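Local coordinates for uncharacterized protein (Bacteroides fragilis, PDB 4FR9) that is of unknown function but has a fold resembling that of beta-lactamase inhibitor proteins and belongs to the PepSY clan, at residues N71-P74 with P75-T79. Sequence-based numbering, arbitrary orientation.
Sequences NNLP and PAVLT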
loop_
_atom_site.group_PDB
_atom_site.type_symbol
_atom_site.label_atom_id
_atom_site.label_comp_id
_atom_site.label_asym_id
_atom_site.label_seq_id
_atom_site.Cartn_x
_atom_site.Cartn_y
_atom_site.Cartn_z
ATOM N N ASN A 71 -6.034 -0.854 15.231
ATOM C CA ASN A 71 -5.297 -1.582 16.226
ATOM C C ASN A 71 -4.125 -2.361 15.673
ATOM O O ASN A 71 -3.319 -2.873 16.417
ATOM C CB ASN A 71 -6.209 -2.544 16.988
ATOM C CG ASN A 71 -7.120 -1.846 17.928
ATOM O OD1 ASN A 71 -7.007 -0.629 18.166
ATOM N ND2 ASN A 71 -7.970 -2.640 18.577
ATOM N N ASN A 72 -4.000 -2.439 14.346
ATOM C CA ASN A 72 -2.823 -3.043 13.731
ATOM C C ASN A 72 -1.707 -2.048 13.459
ATOM O O ASN A 72 -0.667 -2.434 12.947
ATOM C CB ASN A 72 -3.213 -3.753 12.438
ATOM C CG ASN A 72 -4.169 -4.893 12.680
ATOM O OD1 ASN A 72 -5.185 -4.998 11.991
ATOM N ND2 ASN A 72 -3.861 -5.730 13.658
ATOM N N LEU A 73 -1.930 -0.772 13.772
ATOM C CA LEU A 73 -0.892 0.247 13.623
ATOM C C LEU A 73 0.105 0.116 14.757
ATOM O O LEU A 73 -0.270 -0.254 15.877
ATOM C CB LEU A 73 -1.504 1.628 13.661
ATOM C CG LEU A 73 -2.442 1.963 12.520
ATOM C CD1 LEU A 73 -3.204 3.261 12.789
ATOM C CD2 LEU A 73 -1.656 1.994 11.198
ATOM N N PRO A 74 1.375 0.473 14.509
ATOM C CA PRO A 74 2.355 0.494 15.606
ATOM C C PRO A 74 1.947 1.535 16.653
ATOM O O PRO A 74 1.247 2.511 16.333
ATOM C CB PRO A 74 3.677 0.878 14.932
ATOM C CG PRO A 74 3.377 1.177 13.554
ATOM C CD PRO A 74 1.967 0.816 13.226
ATOM N N PRO A 75 2.429 1.375 17.880
ATOM C CA PRO A 75 2.056 2.277 18.964
ATOM C C PRO A 75 2.143 3.786 18.640
ATOM O O PRO A 75 1.221 4.530 18.917
ATOM C CB PRO A 75 2.983 1.835 20.089
ATOM C CG PRO A 75 3.117 0.379 19.839
ATOM C CD PRO A 75 3.211 0.236 18.368
ATOM N N ALA A 76 3.272 4.225 18.075
ATOM C CA ALA A 76 3.423 5.653 17.829
ATOM C C ALA A 76 2.399 6.164 16.830
ATOM O O ALA A 76 1.994 7.335 16.874
ATOM C CB ALA A 76 4.847 5.972 17.319
ATOM N N VAL A 77 2.021 5.322 15.874
ATOM C CA VAL A 77 1.092 5.706 14.815
ATOM C C VAL A 77 -0.332 5.703 15.346
ATOM O O VAL A 77 -1.102 6.621 15.085
ATOM C CB VAL A 77 1.248 4.845 13.576
ATOM C CG1 VAL A 77 0.272 5.272 12.480
ATOM C CG2 VAL A 77 2.681 4.941 13.055
ATOM N N LEU A 78 -0.704 4.650 16.088
ATOM C CA LEU A 78 -2.037 4.636 16.703
ATOM C C LEU A 78 -2.218 5.861 17.605
ATOM O O LEU A 78 -3.250 6.517 17.554
ATOM C CB LEU A 78 -2.229 3.342 17.493
ATOM C CG LEU A 78 -3.589 3.253 18.230
ATOM C CD1 LEU A 78 -4.753 3.304 17.280
ATOM C CD2 LEU A 78 -3.589 1.983 19.136
ATOM N N THR A 79 -1.206 6.159 18.417
ATOM C CA THR A 79 -1.258 7.318 19.299
ATOM C C THR A 79 -1.451 8.597 18.484
ATOM O O THR A 79 -2.317 9.401 18.809
ATOM C CB THR A 79 0.011 7.410 20.174
ATOM O OG1 THR A 79 0.081 6.282 21.042
ATOM C CG2 THR A 79 0.053 8.701 20.985
#
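L73 meets V77 and L78 just where the chain turns from a loop into helix 75-83. Its CB lies 4.0 Å from the backbone N of L78 and 4.3 Å from L78 CB. With CG anti to the carbonyl carbon (chi1 -65°), both methyls are carried toward V77: CD1 and CD2 both approach V77 CG1 from the same side, each at 4.0 Å, and the two side chains cross at about a right angle. V77 forks to serve both neighbours, because CG1 stands anti to its backbone N while V77 CG2 lies 3.9 Å from P74 CG. There the proline and valine lie side by side. F107 on strand 105-112 touches L73, P74 and V77, and V109 also touches L73, so this apolar group seats the start of the helix on the sheet.

P74 stands at the N-cap position, and its carbonyl opens the helical bonding. P74 O accepts the N-H of L78 at 2.9 Å, nearly straight at 173°, and a weak bond from V77 N bent to 126°. The next carbonyl, P75 O, accepts from both T79 N and T79 OG1, from opposite faces of its plane. P75 has no N-H, but the first helical position has no carbonyl within the helix to give one to. The chemistry is consistent with a division of labour: carbonyls, helped by the T79 hydroxyl, start the helix, while L73, P74 and V77 pack its buried side against the sheet.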